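PDB 3NV9: malic enzyme from Entamoeba histolytica, which probably catalyses the oxidative decarboxylation of malate to pyruvate with NAD or NADP as acceptor, as malic enzymes do, and is linked to metronidazole activation. Local coordinates for residues A[6-11]-A[29-34]; A[197-202]-A[231-236]; A[222-227]-A[297-302]; A[329-334]-A[346-351]. One frame throughout, in Å; residues are numbered along the deposited sequence.

Interaction 1. Residues A[6-11]-A[29-34]; sequences ADLSNL and TQFYKE. With SO4 (sulfate ion), chain D; SO4 (sulfate ion), chain H.
Leu11 turns its CG anti to the backbone N (chi1 170°) and Phe31 does the same (chi1 167°), which directs each side chain toward the other segment. The result is a small apolar cluster in the helical N-terminal region, where the irregular segment 6-11 lies against helix 21-43. Leu11 uses its two methyls on two different rings. CD1 makes a CH-pi contact over one face of Phe31, 4.1 Å from the ring centroid and 18° off the normal, displaced toward the CD2-CE2 rim as the two side chains slide past each other in opposite directions. CD2 instead meets Tyr32 tip to tip, 3.7 Å from CE2 and about as close to OH. Leu8 comes in at the periphery: its CD2 approaches the edge of the Phe31 ring near the ring plane, 3.8 Å from CZ, and its CD1 stands more loosely at the edge of Tyr32. The two aromatic rings also pack on each other within the helix, with Phe31 CD2 above the centre of the Tyr32 ring. All four touching residues are buried. The second subunit closes in here, with its Trp60 packing on Leu8 and its Arg71 forming a salt bridge to Glu34. On the far side of the helix, Gln30 and Lys33 share a sulfate, probably from the crystallisation liquor, with Lys33 NZ 2.6 Å from its O1 and Gln30 NE2 2.9 Å from its O4.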
loop_
_atom_site.group_PDB
_atom_site.type_symbol
_atom_site.label_atom_id
_atom_site.label_comp_id
_atom_site.label_asym_id
_atom_site.label_seq_id
_atom_site.Cartn_x
_atom_site.Cartn_y
_atom_site.Cartn_z
ATOM N N ALA A 6 17.696 -8.422 -24.619
ATOM C CA ALA A 6 17.243 -8.238 -23.228
ATOM C C ALA A 6 16.227 -7.104 -23.076
ATOM O O ALA A 6 15.339 -7.172 -22.226
ATOM C CB ALA A 6 18.443 -8.038 -22.246
ATOM N N ASP A 7 16.373 -6.066 -23.892
ATOM C CA ASP A 7 15.542 -4.871 -23.729
ATOM C C ASP A 7 14.271 -4.933 -24.534
ATOM O O ASP A 7 13.488 -3.978 -24.527
ATOM C CB ASP A 7 16.338 -3.567 -23.991
ATOM C CG ASP A 7 16.685 -3.349 -25.467
ATOM O OD1 ASP A 7 16.417 -4.220 -26.352
ATOM O OD2 ASP A 7 17.234 -2.265 -25.736
ATOM N N LEU A 8 14.079 -6.042 -25.240
ATOM C CA LEU A 8 12.847 -6.259 -26.026
ATOM C C LEU A 8 12.618 -5.284 -27.211
ATOM O O LEU A 8 11.488 -5.173 -27.692
ATOM C CB LEU A 8 11.614 -6.218 -25.115
ATOM C CG LEU A 8 11.418 -7.549 -24.414
ATOM C CD1 LEU A 8 10.107 -7.477 -23.529
ATOM C CD2 LEU A 8 11.414 -8.735 -25.415
ATOM N N SER A 9 13.667 -4.568 -27.621
ATOM C CA SER A 9 13.602 -3.557 -28.725
ATOM C C SER A 9 13.444 -4.114 -30.146
ATOM O O SER A 9 13.111 -3.371 -31.062
ATOM C CB SER A 9 14.846 -2.634 -28.698
ATOM O OG SER A 9 16.029 -3.424 -28.481
ATOM N N ASN A 10 13.675 -5.408 -30.343
ATOM C CA ASN A 10 13.793 -5.947 -31.679
ATOM C C ASN A 10 12.806 -7.078 -31.927
ATOM O O ASN A 10 13.112 -8.040 -32.643
ATOM C CB ASN A 10 15.221 -6.442 -31.924
ATOM C CG ASN A 10 15.590 -7.665 -31.056
ATOM O OD1 ASN A 10 15.112 -7.826 -29.912
ATOM N ND2 ASN A 10 16.472 -8.523 -31.593
ATOM N N LEU A 11 11.628 -6.973 -31.325
ATOM C CA LEU A 11 10.640 -8.029 -31.482
ATOM C C LEU A 11 10.201 -8.162 -32.948
ATOM O O LEU A 11 10.116 -9.272 -33.442
ATOM C CB LEU A 11 9.431 -7.841 -30.562
ATOM C CG LEU A 11 8.267 -8.797 -30.876
ATOM C CD1 LEU A 11 8.526 -10.210 -30.425
ATOM C CD2 LEU A 11 6.973 -8.283 -30.249
ATOM N N THR A 29 0.384 -10.184 -29.877
ATOM C CA THR A 29 -0.564 -10.179 -28.784
ATOM C C THR A 29 -0.228 -11.388 -27.876
ATOM O O THR A 29 -0.006 -11.241 -26.681
ATOM C CB THR A 29 -2.034 -10.140 -29.317
ATOM O OG1 THR A 29 -2.160 -9.094 -30.302
ATOM C CG2 THR A 29 -3.062 -9.823 -28.201
ATOM N N GLN A 30 -0.147 -12.563 -28.486
ATOM C CA GLN A 30 0.160 -13.816 -27.821
ATOM C C GLN A 30 1.546 -13.782 -27.180
ATOM O O GLN A 30 1.693 -14.256 -26.059
ATOM C CB GLN A 30 0.014 -14.967 -28.807
ATOM C CG GLN A 30 -1.501 -15.392 -29.033
ATOM C CD GLN A 30 -2.164 -15.849 -27.711
ATOM O OE1 GLN A 30 -1.591 -16.677 -27.017
ATOM N NE2 GLN A 30 -3.305 -15.231 -27.321
ATOM N N PHE A 31 2.547 -13.192 -27.841
ATOM C CA PHE A 31 3.891 -13.073 -27.209
ATOM C C PHE A 31 3.819 -12.292 -25.872
ATOM O O PHE A 31 4.280 -12.804 -24.807
ATOM C CB PHE A 31 4.922 -12.434 -28.133
ATOM C CG PHE A 31 6.207 -12.021 -27.428
ATOM C CD1 PHE A 31 7.154 -12.981 -27.056
ATOM C CD2 PHE A 31 6.455 -10.676 -27.126
ATOM C CE1 PHE A 31 8.344 -12.606 -26.374
ATOM C CE2 PHE A 31 7.647 -10.282 -26.478
ATOM C CZ PHE A 31 8.593 -11.247 -26.094
ATOM N N TYR A 32 3.212 -11.102 -25.921
ATOM C CA TYR A 32 3.092 -10.269 -24.751
ATOM C C TYR A 32 2.191 -10.842 -23.689
ATOM O O TYR A 32 2.508 -10.721 -22.512
ATOM C CB TYR A 32 2.716 -8.844 -25.095
ATOM C CG TYR A 32 3.891 -8.074 -25.673
ATOM C CD1 TYR A 32 5.069 -7.885 -24.932
ATOM C CD2 TYR A 32 3.837 -7.550 -26.955
ATOM C CE1 TYR A 32 6.137 -7.212 -25.463
ATOM C CE2 TYR A 32 4.913 -6.866 -27.486
ATOM C CZ TYR A 32 6.037 -6.696 -26.747
ATOM O OH TYR A 32 7.085 -6.005 -27.302
ATOM N N LYS A 33 1.093 -11.500 -24.055
ATOM C CA LYS A 33 0.354 -12.213 -23.007
ATOM C C LYS A 33 1.206 -13.314 -22.370
ATOM O O LYS A 33 1.252 -13.428 -21.161
ATOM C CB LYS A 33 -0.962 -12.812 -23.520
ATOM C CG LYS A 33 -2.048 -11.798 -24.000
ATOM C CD LYS A 33 -3.188 -12.510 -24.813
ATOM C CE LYS A 33 -4.493 -11.629 -24.773
ATOM N NZ LYS A 33 -5.616 -12.095 -25.718
ATOM N N GLU A 34 1.877 -14.143 -23.169
ATOM C CA GLU A 34 2.650 -15.239 -22.577
ATOM C C GLU A 34 3.853 -14.743 -21.747
ATOM O O GLU A 34 4.172 -15.316 -20.697
ATOM C CB GLU A 34 3.091 -16.150 -23.699
ATOM C CG GLU A 34 3.855 -17.366 -23.246
ATOM C CD GLU A 34 3.009 -18.407 -22.513
ATOM O OE1 GLU A 34 1.757 -18.314 -22.436
ATOM O OE2 GLU A 34 3.643 -19.339 -21.989
HETATM S S SO4 D . -5.415 -15.596 -24.167
HETATM O O1 SO4 D . -5.986 -14.604 -25.048
HETATM O O2 SO4 D . -4.953 -14.848 -22.972
HETATM O O3 SO4 D . -6.410 -16.580 -23.735
HETATM O O4 SO4 D . -4.339 -16.295 -24.870
HETATM S S SO4 H . 21.085 -7.940 -25.442
HETATM O O1 SO4 H . 21.690 -7.444 -26.680
HETATM O O2 SO4 H . 22.115 -8.389 -24.506
HETATM O O3 SO4 H . 20.298 -6.826 -24.871
HETATM O O4 SO4 H . 20.242 -9.112 -25.695
#

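Interaction 2. Residues A[197-202]-A[231-236]; sequences GTASVT and NTTCLR
Helices 193-213 and 229-240 pass close together, the axes of their facing segments 8.0 Å apart and crossing at -48°, with the CA atoms of Ala199 and Cys234 only 4.1 Å from each other. Small residues make this approach possible. Ala199 points its CB at the other helix and sets it against the backbone between Thr233 and Cys234, 3.4 Å from Thr233 O; the methyl CG2 of Thr233 and the sulfur of Cys234 touch the same CB. Cys234 places SG anti to its own carbonyl carbon (chi1 -72°), and from there the sulfur lies among Thr198, Ala199 and Thr202. Its closest partner is Thr202 OG1 at 3.3 Å, while Thr198 CG2 is a looser neighbour at 4.0 Å. The Thr202 hydroxyl donates back into its own helix, to Thr198 O at 2.6 Å, from above the carbonyl plane; the backbone N of Thr202 reaches that oxygen from the opposite face. Thr233 OG1 likewise bonds within its helix, to Ser229 O. The pair lies inside the NAD-binding domain, and helix 229-240 directly follows strand 222-225 in its Rossmann fold. With the hydroxyls of Thr202 and Thr233 engaged by carbonyls of their own helices, methyls, one sulfur, the Thr202 oxygen and the Thr233-Cys234 backbone meet by van der Waals contact alone.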
loop_
_atom_site.group_PDB
_atom_site.type_symbol
_atom_site.label_atom_id
_atom_site.label_comp_id
_atom_site.label_asym_id
_atom_site.label_seq_id
_atom_site.Cartn_x
_atom_site.Cartn_y
_atom_site.Cartn_z
ATOM N N GLY A 197 -8.341 10.946 -17.141
ATOM C CA GLY A 197 -7.048 10.415 -17.536
ATOM C C GLY A 197 -6.995 10.042 -18.992
ATOM O O GLY A 197 -6.171 10.585 -19.741
ATOM N N THR A 198 -7.877 9.131 -19.399
ATOM C CA THR A 198 -8.010 8.728 -20.808
ATOM C C THR A 198 -8.341 9.891 -21.733
ATOM O O THR A 198 -7.841 9.977 -22.811
ATOM C CB THR A 198 -9.088 7.614 -20.964
ATOM O OG1 THR A 198 -8.678 6.455 -20.227
ATOM C CG2 THR A 198 -9.329 7.245 -22.462
ATOM N N ALA A 199 -9.262 10.749 -21.341
ATOM C CA ALA A 199 -9.652 11.880 -22.153
ATOM C C ALA A 199 -8.480 12.848 -22.222
ATOM O O ALA A 199 -8.215 13.387 -23.270
ATOM C CB ALA A 199 -10.859 12.541 -21.575
ATOM N N SER A 200 -7.724 13.021 -21.147
ATOM C CA SER A 200 -6.485 13.849 -21.281
ATOM C C SER A 200 -5.554 13.452 -22.459
ATOM O O SER A 200 -5.204 14.278 -23.292
ATOM C CB SER A 200 -5.705 13.871 -19.971
ATOM O OG SER A 200 -4.666 14.798 -20.040
ATOM N N VAL A 201 -5.146 12.193 -22.529
ATOM C CA VAL A 201 -4.193 11.782 -23.584
ATOM C C VAL A 201 -4.894 11.677 -24.923
ATOM O O VAL A 201 -4.254 11.828 -25.980
ATOM C CB VAL A 201 -3.533 10.422 -23.270
ATOM C CG1 VAL A 201 -2.707 10.556 -21.995
ATOM C CG2 VAL A 201 -4.607 9.318 -23.049
ATOM N N THR A 202 -6.203 11.397 -24.898
ATOM C CA THR A 202 -6.926 11.337 -26.182
ATOM C C THR A 202 -6.934 12.703 -26.887
ATOM O O THR A 202 -6.623 12.795 -28.067
ATOM C CB THR A 202 -8.366 10.793 -26.097
ATOM O OG1 THR A 202 -8.393 9.589 -25.339
ATOM C CG2 THR A 202 -8.847 10.488 -27.492
ATOM N N ASN A 231 -15.039 7.276 -23.355
ATOM C CA ASN A 231 -15.478 7.993 -24.532
ATOM C C ASN A 231 -16.271 9.273 -24.243
ATOM O O ASN A 231 -16.076 10.319 -24.910
ATOM C CB ASN A 231 -16.237 7.064 -25.466
ATOM C CG ASN A 231 -15.512 6.853 -26.771
ATOM O OD1 ASN A 231 -14.320 7.135 -26.876
ATOM N ND2 ASN A 231 -16.234 6.402 -27.792
ATOM N N THR A 232 -17.156 9.162 -23.262
ATOM C CA THR A 232 -17.977 10.241 -22.742
ATOM C C THR A 232 -17.085 11.406 -22.306
ATOM O O THR A 232 -17.361 12.575 -22.632
ATOM C CB THR A 232 -18.827 9.696 -21.530
ATOM O OG1 THR A 232 -20.066 9.182 -22.000
ATOM C CG2 THR A 232 -19.143 10.723 -20.520
ATOM N N THR A 233 -16.024 11.094 -21.558
ATOM C CA THR A 233 -15.135 12.123 -21.030
ATOM C C THR A 233 -14.259 12.677 -22.140
ATOM O O THR A 233 -13.942 13.861 -22.112
ATOM C CB THR A 233 -14.304 11.630 -19.860
ATOM O OG1 THR A 233 -15.136 10.860 -18.979
ATOM C CG2 THR A 233 -13.685 12.800 -19.096
ATOM N N CYS A 234 -13.923 11.818 -23.115
ATOM C CA CYS A 234 -13.134 12.210 -24.298
ATOM C C CYS A 234 -13.878 13.263 -25.087
ATOM O O CYS A 234 -13.298 14.269 -25.458
ATOM C CB CYS A 234 -12.785 11.039 -25.198
ATOM S SG CYS A 234 -11.527 9.962 -24.478
ATOM N N LEU A 235 -15.169 13.029 -25.307
ATOM C CA LEU A 235 -16.040 13.956 -26.004
ATOM C C LEU A 235 -16.118 15.264 -25.251
ATOM O O LEU A 235 -15.930 16.319 -25.839
ATOM C CB LEU A 235 -17.442 13.351 -26.163
ATOM C CG LEU A 235 -18.403 14.049 -27.122
ATOM C CD1 LEU A 235 -19.374 12.985 -27.614
ATOM C CD2 LEU A 235 -19.124 15.196 -26.354
ATOM N N ARG A 236 -16.365 15.200 -23.952
ATOM C CA ARG A 236 -16.475 16.399 -23.166
ATOM C C ARG A 236 -15.197 17.259 -23.149
ATOM O O ARG A 236 -15.277 18.519 -23.229
ATOM C CB ARG A 236 -16.866 16.069 -21.749
ATOM C CG ARG A 236 -16.953 17.347 -20.893
ATOM C CD ARG A 236 -17.398 17.074 -19.488
ATOM N NE ARG A 236 -16.337 16.579 -18.613
ATOM C CZ ARG A 236 -16.312 15.387 -18.017
ATOM N NH1 ARG A 236 -17.265 14.485 -18.250
ATOM N NH2 ARG A 236 -15.313 15.076 -17.193
#

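Interaction 3. Residues A[222-227]-A[297-302]; sequences MVFIGA and VLISLS. With SO4 (sulfate ion), chain G.
Two parallel strands, 222-225 and 297-300, pair here as central neighbours in the sheet of the Rossmann-type NAD-binding domain. Three backbone bonds join them: Val223 N to Val297 O at 2.9 Å, Ile299 N to Val223 O, and Ile225 N to Ile299 O at 2.8 Å, so Val223 both gives and receives. On one face, Met222 lies beside Val297, both pointing the same way, with CG 3.6 Å from Val297 CB; Phe224 and Ile299 run side by side too, the ring atom CE2 meeting Ile299 CD1 at 3.8 Å. Helices 193-213 and 229-240 pack on this face. The other face carries Val223, Leu298, Ile225 and Ser300. Leu298 crosses Ile225 there, its CD1 (chi2 42°) touching Ile225 CG1. Ser300 OG lies 3.2 Å from Ile225 O, but its hydrogen bond goes to Glu332. Past the strand end, Gly226 has backbone angles that call for glycine, and Ala227 N makes weak bonds to a sulfate, probably from the crystallisation liquor. That turn leads from the first strand to helix 229-240, the place where Rossmann folds usually receive the dinucleotide phosphates. The chemistry thus divides: backbone bonds set the register, and apolar side chains pack on both faces, with Ser300 the polar exception near the carboxyl ends of the strands.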
loop_
_atom_site.group_PDB
_atom_site.type_symbol
_atom_site.label_atom_id
_atom_site.label_comp_id
_atom_site.label_asym_id
_atom_site.label_seq_id
_atom_site.Cartn_x
_atom_site.Cartn_y
_atom_site.Cartn_z
ATOM N N MET A 222 -16.543 14.662 -36.067
ATOM C CA MET A 222 -16.019 13.594 -35.225
ATOM C C MET A 222 -17.097 12.572 -34.848
ATOM O O MET A 222 -18.153 12.970 -34.325
ATOM C CB MET A 222 -15.400 14.215 -33.985
ATOM C CG MET A 222 -14.260 15.176 -34.337
ATOM S SD MET A 222 -13.558 15.732 -32.804
ATOM C CE MET A 222 -12.568 17.160 -33.372
ATOM N N VAL A 223 -16.834 11.284 -35.132
ATOM C CA VAL A 223 -17.718 10.177 -34.710
ATOM C C VAL A 223 -17.120 9.346 -33.533
ATOM O O VAL A 223 -16.038 8.777 -33.677
ATOM C CB VAL A 223 -18.016 9.208 -35.864
ATOM C CG1 VAL A 223 -18.985 8.054 -35.400
ATOM C CG2 VAL A 223 -18.580 9.957 -37.067
ATOM N N PHE A 224 -17.845 9.259 -32.412
ATOM C CA PHE A 224 -17.451 8.471 -31.266
ATOM C C PHE A 224 -18.188 7.119 -31.142
ATOM O O PHE A 224 -19.400 7.106 -30.993
ATOM C CB PHE A 224 -17.647 9.275 -29.999
ATOM C CG PHE A 224 -16.752 10.478 -29.910
ATOM C CD1 PHE A 224 -17.046 11.640 -30.633
ATOM C CD2 PHE A 224 -15.636 10.478 -29.062
ATOM C CE1 PHE A 224 -16.206 12.803 -30.529
ATOM C CE2 PHE A 224 -14.798 11.623 -28.933
ATOM C CZ PHE A 224 -15.064 12.780 -29.688
ATOM N N ILE A 225 -17.457 6.003 -31.254
ATOM C CA ILE A 225 -18.065 4.656 -31.185
ATOM C C ILE A 225 -17.948 4.179 -29.738
ATOM O O ILE A 225 -16.820 3.853 -29.259
ATOM C CB ILE A 225 -17.381 3.595 -32.090
ATOM C CG1 ILE A 225 -17.085 4.108 -33.512
ATOM C CG2 ILE A 225 -18.146 2.233 -32.073
ATOM C CD1 ILE A 225 -18.234 4.446 -34.339
ATOM N N GLY A 226 -19.089 4.200 -29.037
ATOM C CA GLY A 226 -19.161 3.783 -27.632
ATOM C C GLY A 226 -19.510 4.964 -26.745
ATOM O O GLY A 226 -19.001 6.054 -26.958
ATOM N N ALA A 227 -20.376 4.749 -25.759
ATOM C CA ALA A 227 -20.736 5.759 -24.788
ATOM C C ALA A 227 -20.285 5.393 -23.386
ATOM O O ALA A 227 -20.887 5.840 -22.398
ATOM C CB ALA A 227 -22.210 5.971 -24.776
ATOM N N VAL A 297 -12.567 12.357 -37.928
ATOM C CA VAL A 297 -12.070 11.740 -36.727
ATOM C C VAL A 297 -13.088 10.651 -36.330
ATOM O O VAL A 297 -14.312 10.854 -36.401
ATOM C CB VAL A 297 -11.898 12.817 -35.590
ATOM C CG1 VAL A 297 -11.492 12.210 -34.241
ATOM C CG2 VAL A 297 -10.894 13.911 -36.018
ATOM N N LEU A 298 -12.558 9.493 -35.938
ATOM C CA LEU A 298 -13.332 8.354 -35.484
ATOM C C LEU A 298 -12.590 7.893 -34.267
ATOM O O LEU A 298 -11.359 7.600 -34.345
ATOM C CB LEU A 298 -13.324 7.241 -36.544
ATOM C CG LEU A 298 -13.950 5.863 -36.227
ATOM C CD1 LEU A 298 -15.235 6.054 -35.478
ATOM C CD2 LEU A 298 -14.195 5.013 -37.524
ATOM N N ILE A 299 -13.314 7.843 -33.152
ATOM C CA ILE A 299 -12.710 7.515 -31.867
ATOM C C ILE A 299 -13.537 6.418 -31.175
ATOM O O ILE A 299 -14.747 6.637 -30.895
ATOM C CB ILE A 299 -12.601 8.782 -30.946
ATOM C CG1 ILE A 299 -11.673 9.846 -31.541
ATOM C CG2 ILE A 299 -12.118 8.419 -29.590
ATOM C CD1 ILE A 299 -11.461 11.079 -30.586
ATOM N N SER A 300 -12.906 5.269 -30.935
ATOM C CA SER A 300 -13.507 4.170 -30.168
ATOM C C SER A 300 -12.662 3.690 -28.976
ATOM O O SER A 300 -11.439 3.531 -29.100
ATOM C CB SER A 300 -13.778 2.962 -31.074
ATOM O OG SER A 300 -14.475 1.945 -30.348
ATOM N N LEU A 301 -13.351 3.453 -27.853
ATOM C CA LEU A 301 -12.843 2.759 -26.660
ATOM C C LEU A 301 -13.981 1.902 -26.092
ATOM O O LEU A 301 -14.516 2.139 -24.993
ATOM C CB LEU A 301 -12.328 3.727 -25.588
ATOM C CG LEU A 301 -11.048 3.195 -24.919
ATOM C CD1 LEU A 301 -10.374 4.225 -24.009
ATOM C CD2 LEU A 301 -11.248 1.811 -24.175
ATOM N N SER A 302 -14.354 0.912 -26.888
ATOM C CA SER A 302 -15.377 -0.036 -26.546
ATOM C C SER A 302 -14.868 -0.857 -25.370
ATOM O O SER A 302 -13.887 -1.588 -25.503
ATOM C CB SER A 302 -15.641 -0.916 -27.782
ATOM O OG SER A 302 -16.271 -2.146 -27.443
HETATM S S SO4 G . -22.190 1.748 -24.848
HETATM O O1 SO4 G . -21.772 1.803 -26.264
HETATM O O2 SO4 G . -22.668 3.021 -24.302
HETATM O O3 SO4 G . -23.288 0.769 -24.631
HETATM O O4 SO4 G . -20.977 1.454 -24.100
#

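Interaction 4. Residues A[329-334]-A[346-351]; sequences PVPEIY and VATGRG. With NA (sodium ion), chain J.
Arg350 lays its CD against the ring of Pro331, 3.9 Å from the proline CD, the two side chains crossing at about a right angle. A bend at chi3 then turns NE off the extended course of the chain. NH1 reaches Pro329 O at 2.9 Å, a weak hydrogen bond with an angle of only 127° at the hydrogen. The same nitrogen stands near the plane of the Tyr334 ring, at its edge, 3.8 Å from CE2, with ring and guanidinium planes 74° apart; this is an edge contact and not a cation-pi stack. The arginine has stronger partners elsewhere: NH2 forms a salt bridge with Asp352, and NH1 also bonds to Thr29. Pro331 also meets Thr348 through methyl CG2, 4.1 Å from the proline CB. Thr348 holds OG1 between the backbone N and the carbonyl carbon (chi1 81°), where it does two jobs. It accepts from Arg350 N at 3.1 Å, making an ST turn, and it binds the sodium ion at 2.7 Å. Arg350 O is a second ligand at 2.7 Å, and Pro354 O completes the three protein ligands of the site. Between these two residues, Gly349 O accepts from Thr66 of the second subunit. The contact therefore joins the segment leading into helix 335-340 to the turn that leaves strand 345-348, an outermost strand of the Rossmann sheet within the chain. Strand 322-325 lies beside it, and helix 21-43 packs over Pro329, Val330 and Tyr334.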
loop_
_atom_site.group_PDB
_atom_site.type_symbol
_atom_site.label_atom_id
_atom_site.label_comp_id
_atom_site.label_asym_id
_atom_site.label_seq_id
_atom_site.Cartn_x
_atom_site.Cartn_y
_atom_site.Cartn_z
ATOM N N PRO A 329 -7.197 -5.831 -24.618
ATOM C CA PRO A 329 -5.798 -5.928 -25.138
ATOM C C PRO A 329 -5.736 -5.937 -26.661
ATOM O O PRO A 329 -4.671 -5.727 -27.232
ATOM C CB PRO A 329 -5.281 -7.241 -24.532
ATOM C CG PRO A 329 -6.495 -8.120 -24.434
ATOM C CD PRO A 329 -7.701 -7.146 -24.178
ATOM N N VAL A 330 -6.879 -6.170 -27.318
ATOM C CA VAL A 330 -6.951 -6.113 -28.785
ATOM C C VAL A 330 -7.759 -4.884 -29.213
ATOM O O VAL A 330 -8.898 -4.749 -28.810
ATOM C CB VAL A 330 -7.605 -7.392 -29.346
ATOM C CG1 VAL A 330 -7.590 -7.367 -30.872
ATOM C CG2 VAL A 330 -6.902 -8.608 -28.826
ATOM N N PRO A 331 -7.177 -3.968 -30.009
ATOM C CA PRO A 331 -8.032 -2.861 -30.483
ATOM C C PRO A 331 -9.166 -3.271 -31.445
ATOM O O PRO A 331 -9.146 -4.343 -32.054
ATOM C CB PRO A 331 -7.076 -2.000 -31.269
ATOM C CG PRO A 331 -6.110 -3.006 -31.824
ATOM C CD PRO A 331 -5.868 -3.935 -30.657
ATOM N N GLU A 332 -10.125 -2.384 -31.597
ATOM C CA GLU A 332 -11.301 -2.658 -32.402
ATOM C C GLU A 332 -10.951 -3.103 -33.827
ATOM O O GLU A 332 -11.695 -3.853 -34.440
ATOM C CB GLU A 332 -12.180 -1.411 -32.406
ATOM C CG GLU A 332 -12.782 -1.129 -31.048
ATOM C CD GLU A 332 -11.912 -0.226 -30.154
ATOM O OE1 GLU A 332 -10.643 -0.229 -30.248
ATOM O OE2 GLU A 332 -12.531 0.459 -29.303
ATOM N N ILE A 333 -9.842 -2.608 -34.344
ATOM C CA ILE A 333 -9.345 -2.999 -35.623
ATOM C C ILE A 333 -7.838 -2.801 -35.517
ATOM O O ILE A 333 -7.393 -1.907 -34.817
ATOM C CB ILE A 333 -9.968 -2.166 -36.819
ATOM C CG1 ILE A 333 -9.956 -2.999 -38.095
ATOM C CG2 ILE A 333 -9.176 -0.865 -37.080
ATOM C CD1 ILE A 333 -10.361 -2.231 -39.387
ATOM N N TYR A 334 -7.036 -3.634 -36.171
ATOM C CA TYR A 334 -5.589 -3.449 -36.055
ATOM C C TYR A 334 -5.118 -2.331 -36.992
ATOM O O TYR A 334 -5.732 -2.089 -38.023
ATOM C CB TYR A 334 -4.795 -4.742 -36.354
ATOM C CG TYR A 334 -4.793 -5.803 -35.257
ATOM C CD1 TYR A 334 -5.483 -7.020 -35.437
ATOM C CD2 TYR A 334 -4.058 -5.617 -34.057
ATOM C CE1 TYR A 334 -5.463 -8.019 -34.478
ATOM C CE2 TYR A 334 -4.018 -6.615 -33.054
ATOM C CZ TYR A 334 -4.728 -7.814 -33.290
ATOM O OH TYR A 334 -4.692 -8.815 -32.375
ATOM N N VAL A 346 -3.417 6.435 -37.067
ATOM C CA VAL A 346 -4.098 5.407 -36.253
ATOM C C VAL A 346 -3.399 5.290 -34.902
ATOM O O VAL A 346 -2.154 5.146 -34.832
ATOM C CB VAL A 346 -4.038 3.982 -36.935
ATOM C CG1 VAL A 346 -4.888 2.958 -36.157
ATOM C CG2 VAL A 346 -4.492 4.034 -38.382
ATOM N N ALA A 347 -4.198 5.353 -33.840
ATOM C CA ALA A 347 -3.722 5.131 -32.487
ATOM C C ALA A 347 -4.418 3.927 -31.889
ATOM O O ALA A 347 -5.601 3.672 -32.178
ATOM C CB ALA A 347 -4.039 6.302 -31.632
ATOM N N THR A 348 -3.704 3.229 -31.010
ATOM C CA THR A 348 -4.300 2.215 -30.135
ATOM C C THR A 348 -3.878 2.467 -28.691
ATOM O O THR A 348 -3.124 3.397 -28.390
ATOM C CB THR A 348 -3.925 0.732 -30.558
ATOM O OG1 THR A 348 -2.642 0.379 -30.085
ATOM C CG2 THR A 348 -3.943 0.520 -32.032
ATOM N N GLY A 349 -4.365 1.625 -27.803
ATOM C CA GLY A 349 -3.984 1.644 -26.396
ATOM C C GLY A 349 -2.684 0.922 -26.095
ATOM O O GLY A 349 -2.211 0.967 -24.977
ATOM N N ARG A 350 -2.072 0.306 -27.088
ATOM C CA ARG A 350 -0.914 -0.579 -26.888
ATOM C C ARG A 350 0.435 0.065 -27.199
ATOM O O ARG A 350 0.547 0.836 -28.151
ATOM C CB ARG A 350 -1.073 -1.838 -27.767
ATOM C CG ARG A 350 -2.255 -2.657 -27.388
ATOM C CD ARG A 350 -2.648 -3.727 -28.406
ATOM N NE ARG A 350 -1.536 -4.617 -28.706
ATOM C CZ ARG A 350 -1.650 -5.845 -29.221
ATOM N NH1 ARG A 350 -2.850 -6.396 -29.445
ATOM N NH2 ARG A 350 -0.554 -6.558 -29.446
ATOM N N GLY A 351 1.478 -0.302 -26.451
ATOM C CA GLY A 351 2.838 0.151 -26.775
ATOM C C GLY A 351 3.584 -0.672 -27.801
ATOM O O GLY A 351 4.756 -0.418 -28.068
HETATM NA NA NA J . -0.676 2.209 -30.173
#

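Interactions 2, 3 and 4 all belong to the NAD-binding domain, whereas interaction 1 comes first in the chain, in the N-terminal helical region. Interactions 2 and 3 interleave in sequence and lie about 11 Å apart between centres: Asn231, on a helix of the former, bonds to Gly226 O of the latter. Interaction 4 follows on the same sheet, about 13 Å between centres from interaction 3, and Glu332 ties them, reaching Ser302 N as well. Interaction 1 touches interaction 4 through helix 21-43, with about 16 Å between centres. Both of these contacts also meet the second subunit, so the chain of contacts runs from the Rossmann core to the dimer interface.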